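Local coordinates for protein arginase (Glaciozyma antarctica, PDB 5YNL) that probably hydrolyses L-arginine to L-ornithine and urea as a cold-adapted arginase of a psychrophilic yeast, at residues Q146-L151 with L324-I329; A58-C63 with V97-A102; A181-P186 with R241-D246; I228-L233 with N247-F252; L79-S84 with Q344-G349. All blocks are in the same frame, centred on the assembly; numbering follows the deposited sequence.

Contact 1 of 5, residues Q146-L151 with L324-I329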
# COMPACT_ATOMS: atom_id res chain seq x y z
N GLN A 146 -10.32 10.44 -7.21
CA GLN A 146 -10.78 9.32 -6.40
C GLN A 146 -9.70 8.91 -5.40
O GLN A 146 -8.53 9.23 -5.57
CB GLN A 146 -11.15 8.14 -7.30
CG GLN A 146 -12.27 8.46 -8.25
CD GLN A 146 -12.81 7.21 -8.90
OE1 GLN A 146 -12.20 6.15 -8.83
NE2 GLN A 146 -13.97 7.33 -9.54
N LEU A 147 -10.12 8.22 -4.34
CA LEU A 147 -9.16 7.53 -3.48
C LEU A 147 -9.18 6.10 -4.00
O LEU A 147 -10.21 5.45 -3.94
CB LEU A 147 -9.62 7.59 -2.02
CG LEU A 147 -8.60 7.41 -0.89
CD1 LEU A 147 -9.24 7.81 0.42
CD2 LEU A 147 -8.10 5.97 -0.84
N THR A 148 -8.07 5.62 -4.56
CA THR A 148 -8.04 4.28 -5.16
C THR A 148 -7.72 3.20 -4.12
O THR A 148 -6.61 3.15 -3.57
CB THR A 148 -7.01 4.20 -6.28
OG1 THR A 148 -7.13 5.36 -7.12
CG2 THR A 148 -7.21 2.92 -7.10
N VAL A 149 -8.70 2.35 -3.86
CA VAL A 149 -8.51 1.23 -2.95
C VAL A 149 -8.11 0.02 -3.79
O VAL A 149 -8.93 -0.54 -4.51
CB VAL A 149 -9.81 0.91 -2.15
CG1 VAL A 149 -9.59 -0.25 -1.18
CG2 VAL A 149 -10.29 2.16 -1.38
N THR A 150 -6.84 -0.38 -3.71
CA THR A 150 -6.42 -1.59 -4.42
C THR A 150 -6.50 -2.80 -3.50
O THR A 150 -5.82 -2.86 -2.45
CB THR A 150 -5.04 -1.52 -5.07
OG1 THR A 150 -4.90 -0.28 -5.77
CG2 THR A 150 -4.87 -2.66 -6.05
N LEU A 151 -7.34 -3.75 -3.90
CA LEU A 151 -7.55 -4.97 -3.16
C LEU A 151 -6.69 -6.01 -3.83
O LEU A 151 -6.95 -6.43 -4.97
CB LEU A 151 -9.02 -5.39 -3.19
CG LEU A 151 -9.94 -4.39 -2.50
CD1 LEU A 151 -11.37 -4.92 -2.42
CD2 LEU A 151 -9.38 -4.04 -1.10
N LEU A 324 -4.49 11.03 2.69
CA LEU A 324 -4.53 9.76 1.96
C LEU A 324 -5.21 9.85 0.58
O LEU A 324 -6.36 10.29 0.47
CB LEU A 324 -5.21 8.70 2.82
CG LEU A 324 -5.33 7.29 2.24
CD1 LEU A 324 -3.99 6.55 2.39
CD2 LEU A 324 -6.48 6.54 2.93
N VAL A 325 -4.52 9.43 -0.47
CA VAL A 325 -5.14 9.35 -1.79
C VAL A 325 -5.21 7.92 -2.31
O VAL A 325 -6.07 7.60 -3.12
CB VAL A 325 -4.44 10.24 -2.82
CG1 VAL A 325 -4.59 11.72 -2.46
CG2 VAL A 325 -2.96 9.85 -2.93
N SER A 326 -4.32 7.05 -1.83
CA SER A 326 -4.30 5.66 -2.27
C SER A 326 -4.05 4.69 -1.14
O SER A 326 -3.19 4.91 -0.28
CB SER A 326 -3.26 5.43 -3.36
OG SER A 326 -3.80 5.74 -4.62
N LEU A 327 -4.81 3.60 -1.18
CA LEU A 327 -4.77 2.54 -0.18
C LEU A 327 -4.68 1.19 -0.88
O LEU A 327 -5.56 0.85 -1.70
CB LEU A 327 -6.06 2.58 0.64
CG LEU A 327 -6.36 1.41 1.58
CD1 LEU A 327 -5.31 1.36 2.69
CD2 LEU A 327 -7.75 1.57 2.13
N ASP A 328 -3.63 0.43 -0.57
CA ASP A 328 -3.58 -0.97 -0.98
C ASP A 328 -3.89 -1.85 0.23
O ASP A 328 -3.35 -1.61 1.33
CB ASP A 328 -2.19 -1.37 -1.47
CG ASP A 328 -1.60 -0.42 -2.47
OD1 ASP A 328 -2.34 0.33 -3.15
OD2 ASP A 328 -0.36 -0.45 -2.58
N ILE A 329 -4.71 -2.87 0.03
CA ILE A 329 -4.90 -3.88 1.05
C ILE A 329 -4.47 -5.19 0.39
O ILE A 329 -5.23 -5.76 -0.42
CB ILE A 329 -6.38 -4.00 1.46
CG1 ILE A 329 -6.95 -2.65 1.89
CG2 ILE A 329 -6.57 -5.09 2.54
CD1 ILE A 329 -6.60 -2.21 3.31
O HOH W 1 -5.90 8.01 -5.99
O HOH W 2 -4.13 1.79 -4.58

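Contact 2 of 5, residues A58-C63 with V97-A102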
# COMPACT_ATOMS: atom_id res chain seq x y z
N ALA A 58 -14.60 6.65 -4.01
CA ALA A 58 -13.66 5.56 -3.72
C ALA A 58 -13.49 4.73 -4.99
O ALA A 58 -14.46 4.17 -5.49
CB ALA A 58 -14.18 4.67 -2.57
N GLY A 59 -12.27 4.68 -5.52
CA GLY A 59 -11.99 3.83 -6.65
C GLY A 59 -11.63 2.45 -6.15
O GLY A 59 -10.86 2.30 -5.19
N ILE A 60 -12.18 1.42 -6.78
CA ILE A 60 -11.90 0.08 -6.33
C ILE A 60 -11.27 -0.74 -7.45
O ILE A 60 -11.90 -0.93 -8.51
CB ILE A 60 -13.17 -0.61 -5.78
CG1 ILE A 60 -13.56 0.04 -4.45
CG2 ILE A 60 -12.94 -2.11 -5.58
CD1 ILE A 60 -14.78 -0.55 -3.82
N VAL A 61 -10.04 -1.20 -7.24
CA VAL A 61 -9.43 -2.11 -8.20
C VAL A 61 -8.94 -3.39 -7.52
O VAL A 61 -8.09 -3.36 -6.62
CB VAL A 61 -8.34 -1.44 -9.14
CG1 VAL A 61 -8.45 0.10 -9.14
CG2 VAL A 61 -6.93 -1.88 -8.82
N GLY A 62 -9.53 -4.52 -7.91
CA GLY A 62 -9.12 -5.80 -7.37
C GLY A 62 -8.21 -6.51 -8.35
O GLY A 62 -8.45 -6.48 -9.56
N CYS A 63 -7.16 -7.14 -7.82
CA CYS A 63 -6.30 -7.99 -8.63
C CYS A 63 -5.89 -9.25 -7.87
O CYS A 63 -5.04 -9.20 -6.97
CB CYS A 63 -5.07 -7.23 -9.10
SG CYS A 63 -3.74 -8.32 -9.69
N VAL A 97 -19.02 4.86 -4.86
CA VAL A 97 -18.16 3.76 -5.27
C VAL A 97 -18.05 3.62 -6.78
O VAL A 97 -19.06 3.53 -7.50
CB VAL A 97 -18.63 2.44 -4.63
CG1 VAL A 97 -17.92 1.25 -5.25
CG2 VAL A 97 -18.37 2.48 -3.13
N ASP A 98 -16.81 3.63 -7.26
CA ASP A 98 -16.52 3.39 -8.66
C ASP A 98 -15.84 2.03 -8.77
O ASP A 98 -14.62 1.92 -8.63
CB ASP A 98 -15.60 4.49 -9.18
CG ASP A 98 -15.45 4.46 -10.69
OD1 ASP A 98 -16.34 3.89 -11.37
OD2 ASP A 98 -14.45 5.02 -11.19
N PHE A 99 -16.64 0.99 -8.99
CA PHE A 99 -16.18 -0.38 -9.17
C PHE A 99 -16.67 -0.95 -10.50
O PHE A 99 -17.86 -0.83 -10.82
CB PHE A 99 -16.73 -1.26 -8.05
CG PHE A 99 -16.26 -2.68 -8.12
CD1 PHE A 99 -14.91 -2.98 -8.28
CD2 PHE A 99 -17.16 -3.73 -7.98
CE1 PHE A 99 -14.47 -4.32 -8.33
CE2 PHE A 99 -16.74 -5.05 -8.02
CZ PHE A 99 -15.40 -5.35 -8.20
N ALA A 100 -15.78 -1.60 -11.25
CA ALA A 100 -16.13 -2.13 -12.58
C ALA A 100 -16.91 -3.43 -12.53
O ALA A 100 -17.07 -4.08 -13.56
CB ALA A 100 -14.89 -2.30 -13.42
N GLY A 101 -17.38 -3.83 -11.35
CA GLY A 101 -18.12 -5.08 -11.21
C GLY A 101 -17.19 -6.25 -10.92
O GLY A 101 -15.99 -6.16 -11.15
N ALA A 102 -17.75 -7.35 -10.42
CA ALA A 102 -16.92 -8.45 -9.94
C ALA A 102 -16.16 -9.19 -11.04
O ALA A 102 -15.63 -10.28 -10.80
CB ALA A 102 -17.74 -9.40 -9.09

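Contact 3 of 5, residues A181-P186 with R241-D246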
# COMPACT_ATOMS: atom_id res chain seq x y z
N ALA A 181 10.60 -6.22 3.37
CA ALA A 181 11.01 -4.99 2.69
C ALA A 181 10.76 -5.03 1.18
O ALA A 181 10.65 -3.98 0.55
CB ALA A 181 12.48 -4.65 3.00
N ASP A 182 10.68 -6.23 0.61
CA ASP A 182 10.46 -6.40 -0.84
C ASP A 182 11.35 -5.47 -1.71
O ASP A 182 10.89 -4.90 -2.70
CB ASP A 182 8.97 -6.20 -1.18
CG ASP A 182 8.07 -7.27 -0.58
OD1 ASP A 182 8.56 -8.36 -0.22
OD2 ASP A 182 6.85 -7.02 -0.48
N ILE A 183 12.61 -5.31 -1.33
CA ILE A 183 13.45 -4.32 -2.00
C ILE A 183 14.58 -4.92 -2.84
O ILE A 183 15.42 -4.19 -3.36
CB ILE A 183 14.00 -3.26 -1.00
CG1 ILE A 183 14.22 -1.91 -1.69
CG2 ILE A 183 15.26 -3.74 -0.30
CD1 ILE A 183 14.38 -0.78 -0.73
N ASN A 184 14.58 -6.24 -2.99
CA ASN A 184 15.62 -6.90 -3.78
C ASN A 184 15.70 -6.46 -5.23
O ASN A 184 14.68 -6.34 -5.91
CB ASN A 184 15.47 -8.42 -3.73
CG ASN A 184 16.52 -9.07 -2.88
OD1 ASN A 184 17.45 -8.41 -2.41
ND2 ASN A 184 16.40 -10.38 -2.68
N THR A 185 16.92 -6.22 -5.71
CA THR A 185 17.17 -6.09 -7.14
C THR A 185 17.14 -7.50 -7.72
O THR A 185 17.32 -8.48 -6.98
CB THR A 185 18.54 -5.44 -7.41
OG1 THR A 185 18.85 -5.50 -8.81
CG2 THR A 185 19.64 -6.15 -6.63
N PRO A 186 16.88 -7.63 -9.03
CA PRO A 186 17.04 -8.95 -9.67
C PRO A 186 18.48 -9.46 -9.60
O PRO A 186 18.76 -10.58 -10.02
CB PRO A 186 16.64 -8.67 -11.12
CG PRO A 186 15.69 -7.53 -11.03
CD PRO A 186 16.19 -6.67 -9.90
N ARG A 241 19.08 -6.01 3.87
CA ARG A 241 19.38 -5.13 4.99
C ARG A 241 20.51 -4.18 4.62
O ARG A 241 20.71 -3.16 5.28
CB ARG A 241 19.74 -5.99 6.21
CG ARG A 241 19.09 -7.38 6.18
CD ARG A 241 19.52 -8.27 7.34
NE ARG A 241 20.97 -8.43 7.40
CZ ARG A 241 21.74 -7.97 8.38
NH1 ARG A 241 23.06 -8.16 8.34
NH2 ARG A 241 21.20 -7.32 9.41
N LYS A 242 21.25 -4.52 3.56
CA LYS A 242 22.29 -3.63 3.04
C LYS A 242 21.71 -2.57 2.10
O LYS A 242 22.07 -1.40 2.18
CB LYS A 242 23.39 -4.42 2.31
N ILE A 243 20.81 -2.99 1.21
CA ILE A 243 20.17 -2.08 0.27
C ILE A 243 19.44 -0.96 1.02
O ILE A 243 19.50 0.22 0.64
CB ILE A 243 19.17 -2.84 -0.66
CG1 ILE A 243 19.91 -3.81 -1.59
CG2 ILE A 243 18.35 -1.87 -1.49
CD1 ILE A 243 18.99 -4.62 -2.51
N LEU A 244 18.76 -1.34 2.10
CA LEU A 244 17.97 -0.40 2.90
C LEU A 244 18.86 0.67 3.53
O LEU A 244 18.49 1.85 3.57
CB LEU A 244 17.19 -1.14 4.01
CG LEU A 244 16.07 -2.13 3.66
CD1 LEU A 244 15.44 -2.66 4.93
CD2 LEU A 244 15.00 -1.48 2.82
N LYS A 245 20.03 0.27 4.01
CA LYS A 245 20.94 1.21 4.67
C LYS A 245 21.74 2.05 3.67
O LYS A 245 22.06 3.21 3.95
CB LYS A 245 21.89 0.46 5.61
N ASP A 246 22.06 1.47 2.52
CA ASP A 246 22.78 2.19 1.47
C ASP A 246 21.95 3.36 0.94
O ASP A 246 22.49 4.41 0.61
CB ASP A 246 23.15 1.25 0.32
CG ASP A 246 24.28 0.29 0.66
OD1 ASP A 246 24.91 0.44 1.74
OD2 ASP A 246 24.55 -0.61 -0.16

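Contact 4 of 5, residues I228-L233 with N247-F252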
# COMPACT_ATOMS: atom_id res chain seq x y z
N ILE A 228 9.81 6.92 1.09
CA ILE A 228 9.26 5.66 1.58
C ILE A 228 9.61 5.40 3.04
O ILE A 228 10.73 5.71 3.48
CB ILE A 228 9.64 4.44 0.68
CG1 ILE A 228 9.15 3.11 1.29
CG2 ILE A 228 11.14 4.43 0.36
CD1 ILE A 228 9.38 1.86 0.41
N VAL A 229 8.64 4.86 3.80
CA VAL A 229 8.89 4.40 5.16
C VAL A 229 8.23 3.04 5.40
O VAL A 229 7.12 2.77 4.89
CB VAL A 229 8.50 5.48 6.23
CG1 VAL A 229 6.99 5.72 6.25
CG2 VAL A 229 8.99 5.10 7.62
N TYR A 230 8.92 2.18 6.14
CA TYR A 230 8.48 0.82 6.39
C TYR A 230 8.06 0.68 7.86
O TYR A 230 8.77 1.12 8.78
CB TYR A 230 9.63 -0.16 6.12
CG TYR A 230 9.97 -0.41 4.68
CD1 TYR A 230 9.23 -1.31 3.92
CD2 TYR A 230 11.05 0.21 4.07
CE1 TYR A 230 9.54 -1.56 2.60
CE2 TYR A 230 11.37 -0.04 2.74
CZ TYR A 230 10.61 -0.93 2.01
OH TYR A 230 10.91 -1.19 0.70
N ILE A 231 6.90 0.06 8.07
CA ILE A 231 6.39 -0.23 9.40
C ILE A 231 5.99 -1.68 9.44
O ILE A 231 5.21 -2.13 8.57
CB ILE A 231 5.13 0.60 9.70
CG1 ILE A 231 5.49 2.08 9.69
CG2 ILE A 231 4.52 0.18 11.03
CD1 ILE A 231 4.31 3.04 9.63
N GLY A 232 6.49 -2.42 10.44
CA GLY A 232 6.10 -3.80 10.67
C GLY A 232 7.14 -4.84 10.27
O GLY A 232 6.91 -6.04 10.41
N LEU A 233 8.28 -4.37 9.78
CA LEU A 233 9.33 -5.27 9.29
C LEU A 233 9.81 -6.29 10.35
O LEU A 233 9.91 -5.97 11.55
CB LEU A 233 10.53 -4.47 8.76
CG LEU A 233 10.36 -3.64 7.48
CD1 LEU A 233 11.70 -2.99 7.12
CD2 LEU A 233 9.85 -4.49 6.32
N ASN A 247 20.63 3.17 0.86
CA ASN A 247 19.76 4.20 0.31
C ASN A 247 19.07 5.02 1.39
O ASN A 247 18.19 5.83 1.10
CB ASN A 247 18.72 3.58 -0.64
CG ASN A 247 19.36 2.93 -1.85
OD1 ASN A 247 19.52 3.57 -2.89
ND2 ASN A 247 19.75 1.66 -1.72
N ASN A 248 19.50 4.81 2.63
CA ASN A 248 19.03 5.57 3.78
C ASN A 248 17.50 5.64 3.93
O ASN A 248 16.92 6.70 4.14
CB ASN A 248 19.64 6.96 3.79
CG ASN A 248 19.65 7.58 5.17
OD1 ASN A 248 19.36 6.92 6.18
ND2 ASN A 248 19.98 8.86 5.22
N ILE A 249 16.87 4.48 3.81
CA ILE A 249 15.42 4.39 3.89
C ILE A 249 15.02 4.15 5.35
O ILE A 249 15.57 3.27 6.01
CB ILE A 249 14.91 3.28 2.94
CG1 ILE A 249 15.09 3.75 1.49
CG2 ILE A 249 13.46 2.93 3.23
CD1 ILE A 249 14.76 2.72 0.43
N LYS A 250 14.07 4.95 5.85
CA LYS A 250 13.63 4.85 7.23
C LYS A 250 12.88 3.54 7.39
O LYS A 250 11.98 3.27 6.61
CB LYS A 250 12.70 6.01 7.61
CG LYS A 250 12.62 6.29 9.13
CD LYS A 250 13.80 7.18 9.52
CE LYS A 250 14.06 7.19 11.03
NZ LYS A 250 15.43 7.78 11.22
N CYS A 251 13.25 2.74 8.38
CA CYS A 251 12.54 1.49 8.64
C CYS A 251 12.14 1.40 10.10
O CYS A 251 12.96 1.60 11.00
CB CYS A 251 13.39 0.26 8.26
SG CYS A 251 13.86 0.18 6.50
N PHE A 252 10.86 1.14 10.33
CA PHE A 252 10.36 0.86 11.67
C PHE A 252 9.95 -0.58 11.77
O PHE A 252 8.90 -0.98 11.27
CB PHE A 252 9.20 1.77 12.03
CG PHE A 252 9.62 3.20 12.22
CD1 PHE A 252 10.39 3.56 13.33
CD2 PHE A 252 9.33 4.16 11.26
CE1 PHE A 252 10.81 4.86 13.50
CE2 PHE A 252 9.75 5.47 11.43
CZ PHE A 252 10.49 5.82 12.54
O HOH W 3 12.78 7.24 3.86

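Contact 5 of 5, residues L79-S84 with Q344-G349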
# COMPACT_ATOMS: atom_id res chain seq x y z
N LEU A 79 -12.00 -10.91 -3.98
CA LEU A 79 -13.39 -11.19 -4.34
C LEU A 79 -14.23 -11.38 -3.08
O LEU A 79 -15.33 -10.83 -3.00
CB LEU A 79 -13.52 -12.39 -5.29
CG LEU A 79 -14.92 -12.76 -5.82
CD1 LEU A 79 -15.62 -11.59 -6.51
CD2 LEU A 79 -14.91 -13.98 -6.76
N GLN A 80 -13.74 -12.13 -2.10
CA GLN A 80 -14.49 -12.36 -0.87
C GLN A 80 -14.82 -11.07 -0.15
O GLN A 80 -15.96 -10.85 0.26
CB GLN A 80 -13.73 -13.29 0.09
CG GLN A 80 -13.48 -14.67 -0.45
CD GLN A 80 -13.60 -15.74 0.62
OE1 GLN A 80 -13.87 -15.46 1.79
NE2 GLN A 80 -13.41 -16.98 0.21
N LEU A 81 -13.81 -10.22 0.02
CA LEU A 81 -13.98 -8.90 0.63
C LEU A 81 -15.10 -8.12 -0.07
O LEU A 81 -15.93 -7.48 0.59
CB LEU A 81 -12.66 -8.12 0.55
CG LEU A 81 -12.43 -6.97 1.53
CD1 LEU A 81 -13.41 -7.03 2.69
CD2 LEU A 81 -11.01 -7.04 2.04
N ILE A 82 -15.11 -8.20 -1.39
CA ILE A 82 -16.10 -7.52 -2.21
C ILE A 82 -17.48 -8.13 -2.01
O ILE A 82 -18.49 -7.40 -1.94
CB ILE A 82 -15.69 -7.56 -3.70
CG1 ILE A 82 -14.69 -6.42 -3.99
CG2 ILE A 82 -16.89 -7.42 -4.59
CD1 ILE A 82 -13.86 -6.60 -5.27
N GLU A 83 -17.52 -9.46 -1.91
CA GLU A 83 -18.75 -10.19 -1.61
C GLU A 83 -19.26 -9.88 -0.20
O GLU A 83 -20.45 -9.99 0.06
CB GLU A 83 -18.48 -11.69 -1.70
CG GLU A 83 -18.17 -12.27 -3.07
CD GLU A 83 -17.88 -13.77 -2.99
OE1 GLU A 83 -18.58 -14.49 -2.23
OE2 GLU A 83 -16.94 -14.22 -3.67
N SER A 84 -18.34 -9.52 0.70
CA SER A 84 -18.64 -9.43 2.14
C SER A 84 -19.32 -8.14 2.58
O SER A 84 -19.68 -8.00 3.74
CB SER A 84 -17.37 -9.65 2.99
OG SER A 84 -16.49 -8.54 2.93
N GLN A 344 -10.97 -15.03 8.96
CA GLN A 344 -11.56 -13.72 9.21
C GLN A 344 -10.54 -12.64 8.88
O GLN A 344 -10.40 -11.64 9.59
CB GLN A 344 -12.02 -13.59 10.67
N THR A 345 -9.81 -12.87 7.79
CA THR A 345 -8.89 -11.89 7.23
C THR A 345 -9.62 -11.07 6.15
O THR A 345 -9.08 -10.12 5.59
CB THR A 345 -7.62 -12.61 6.73
OG1 THR A 345 -6.87 -11.76 5.85
CG2 THR A 345 -8.02 -13.90 6.03
N VAL A 346 -10.86 -11.45 5.87
CA VAL A 346 -11.76 -10.64 5.06
C VAL A 346 -12.37 -9.54 5.93
O VAL A 346 -12.35 -8.37 5.57
CB VAL A 346 -12.87 -11.50 4.43
CG1 VAL A 346 -13.97 -10.62 3.84
CG2 VAL A 346 -12.29 -12.40 3.36
N ASP A 347 -12.89 -9.93 7.09
CA ASP A 347 -13.43 -8.96 8.03
C ASP A 347 -12.35 -7.98 8.51
O ASP A 347 -12.63 -6.81 8.78
CB ASP A 347 -14.06 -9.68 9.23
CG ASP A 347 -15.31 -10.47 8.86
OD1 ASP A 347 -16.07 -10.00 7.98
OD2 ASP A 347 -15.52 -11.56 9.47
N VAL A 348 -11.12 -8.46 8.63
CA VAL A 348 -10.03 -7.58 9.03
C VAL A 348 -9.78 -6.56 7.93
O VAL A 348 -9.70 -5.37 8.20
CB VAL A 348 -8.74 -8.37 9.33
CG1 VAL A 348 -7.55 -7.46 9.31
CG2 VAL A 348 -8.85 -9.06 10.66
N GLY A 349 -9.66 -7.05 6.69
CA GLY A 349 -9.39 -6.18 5.55
C GLY A 349 -10.49 -5.14 5.45
O GLY A 349 -10.23 -3.95 5.27

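Contact 1 of 5, residues Q146-L151 with L324-I329
Leu147 and Val325 open the pairing of two neighbouring parallel strands in the middle of the eight-stranded arginase alpha/beta sheet. The strand axes run 4.6 Å apart at 11°. Four backbone bonds tie them; the one from Leu327 N to Thr148 O is almost straight. Leu147 can be followed outward. Its CB passes the carbonyl of Val325. With CG anti to the backbone N (chi1 -158°), the branch swings over that same carbonyl, and CG lies 3.4 Å from Val325 O. From there Leu147 CD1 reaches Leu324 CD2 at 3.9 Å, the two side chains crossing at about a right angle. The other methyl, Leu147 CD2, meets the CB of Leu327 at 4.2 Å. An alanine here would remove CG and both methyls, which would probably cost Leu324 one of its apolar neighbours and open a gap beside the Val325 carbonyl. On the same face Leu151 CD2 packs on Ile329 CB. The Thr148, Thr150, Ser326 and Asp328 face is polar. Thr161 bonds to both Thr150 and Asp328. A water closes the start of the pair: it donates to Gln146 O and Val325 O, and accepts from Thr148 OG1 at 3.1 Å.

Contact 2 of 5, residues A58-C63 with V97-A102
Ile60 and Phe99 meet because of their first torsions. In Ile60, CG2 is anti to the backbone N and CG1 lies beside it (chi1 -70°). Phe99 has its CG anti to the backbone N (chi1 -178°), which lays the ring alongside the next strand. The Ile60 methyl CG2 then sits 3.5 Å from Phe99 CD1, approaching the ring obliquely. The backbone oxygen Ile60 O lies at the ring edge, in its plane, 3.6 Å from CD1. Over one face of the same ring comes the backbone N of Gly101. The other Ile60 branch runs roughly perpendicular to this one, and its CD1 touches Val97 CG1 at 3.9 Å. Two backbone bonds hold these parallel strands together. Asp98 N reaches Ala58 O at 3.0 Å, nearly straight, and Ile60 N reaches Asp98 O at 3.1 Å. The Asp98 carboxylate turns to the other face of the sheet, where Gln146 bonds to OD2. Strand 96-99 is the outermost on this side of the sheet, and strand 57-63 separates it from strand 147-152. Helix 86-92 covers the face of Ala58, Ile60 and Val97, while helix 124-142 packs on Val61 and Asp98 from the other.

Contact 3 of 5, residues A181-P186 with R241-D246
Ala181 begins the contact by setting its CB against the tip of Leu244, 4.1 Å from CD2. Its backbone O has a weak hydrogen bond from the hydroxyl of Tyr230. Asp182 closes an Asp-Ala-His-Ala-Asp run that matches the manganese-binding signature of the arginase family, so this loop probably borders the metal site. Ile183 carries most of the packing. Its CG1 is anti to the backbone N (chi1 -151°), which leaves CG2 in the crowded position between N and the carbonyl carbon. That places both ends of the side chain on helix 241-246. Ile183 CG2 lies 3.8 Å from Ile243 CG2, and the two isoleucines lie alongside, pointing opposite ways. Ile183 CD1 reaches Leu244 CD2 at 3.7 Å. A glycine here would probably leave a gap between the loop and the helix, with Ile243 and Leu244 losing much of the surface they pack on. Ile243 CD1 also lies 3.7 Å from Ile183 O. Asn184 lies across Ile243, bringing its OD1 to 4.1 Å from Ile243 CD1. Its backbone O bonds to Ser200. Thr185 brings CG2 alongside the same isoleucine tip, while its OG1 bonds to His187 N. The joint between loop and helix thus relies on aliphatic packing and shape. One polar cost is visible: Asn184 OD1 is buried against the Ile243 methyl with no partner in the model.

Contact 4 of 5, residues I228-L233 with N247-F252
Tyr230 and Phe252 mark the tight end of this strand pair. Phe252 N donates to Tyr230 O at only 2.6 Å, and Gly232 N returns a bond to Phe252 O at 2.9 Å. The Phe252 CB is pressed 3.3 Å from Tyr230 O. The edge of its ring meets Val229: the methyl CG2 lies near the ring plane, 3.8 Å from Phe252 CD2. With Val229 CG1 between N and the carbonyl carbon (chi1 67°), CG2 falls anti to the backbone N and reaches the ring. Helix 254-273 packs on this face, with Val265 and Met268 touching Phe252. On the other face Cys251 SG lies obliquely beside the Tyr230 ring, 3.7 Å from CD2, a sulfur-aromatic contact. Ile249 CG2 meets the same ring at its edge, near CE2, and Leu233 CD1 packs on the Cys251 CB. The two strands are neighbours in the parallel sheet and belong to a beta-alpha-beta unit, with helix 241-246 as the link. A Schellman motif with Asn248 as its C-prime residue ends that helix, and the chain then runs into strand 250-253, the outermost on this side. Toward the start of the pair the grip slackens. The bond from Tyr230 N to Lys250 O stretches to 3.3 Å. Beyond it a water stands between the strands, donating to Ile228 O at 2.6 Å and accepting from Lys250 N. Lys250 is partly exposed. Its CB rests on Val229 CG2 at 3.8 Å, but the chain bends at chi2 and carries the amine away from the strand.

Contact 5 of 5, residues L79-S84 with Q344-G349
Leu81 and Val346 mark where two helices cross, with their CA atoms 5.3 Å apart. The axes of helix segments 79-83 and 345-349 approach to 9.3 Å and are inclined at 69°. At this angle the helices touch over a short length. The crossing packs helix 77-83, which follows strand 57-63, on the start of helix 345-356, which follows strand 324-330. The Val346 side chain is directed toward the other helix, and its two methyls split between Gln80 and Ser84. Val346 CG2 lies 3.7 Å from Gln80 CB. Val346 CG1 settles 3.4 Å from Ser84 OG. Leu81 runs antiparallel to the Val346 side chain. Holding CG anti to the backbone N (chi1 -158°), it brings CD1 to 3.3 Å from Val346 O and 3.8 Å from Val346 CG1. Its other methyl, CD2, lies 3.9 Å from the backbone C of Gly349. Gly349 has no side chain, and a CB there would collide with Leu81 CD2, so the missing carbon allows the close approach. The Ser84 hydroxyl is turned back onto the Leu81 carbonyl, donating to Leu81 O at 2.6 Å. Arg350 pairs with Asp347 in a salt bridge. Between the segments the contact is van der Waals packing of aliphatic carbons and backbone; the polar bonds of Ser84 go to Leu81 O and, weakly, to Arg350.

Overall arrangement
Contacts 1, 2 and 4 are pairings within one eight-stranded parallel sheet. Contact 2 holds one outermost strand and contact 4 the other, their centres about 29 Å apart on opposite sides of the chain's centre. Contact 1 lies further in, about 10 Å from contact 2 between centres; Gly59 probably bonds to Leu147 and Val149. Contact 5 joins a helix near the start to one near the end and packs on contacts 1 and 2, with Ile82 touching Leu151 and Phe99. Contact 3 adjoins contact 4 through helix 241-246, about 11 Å between centres. Along the chain, contact 5 spans contacts 1, 3 and 4, so sequence ends and middle are drawn into one domain.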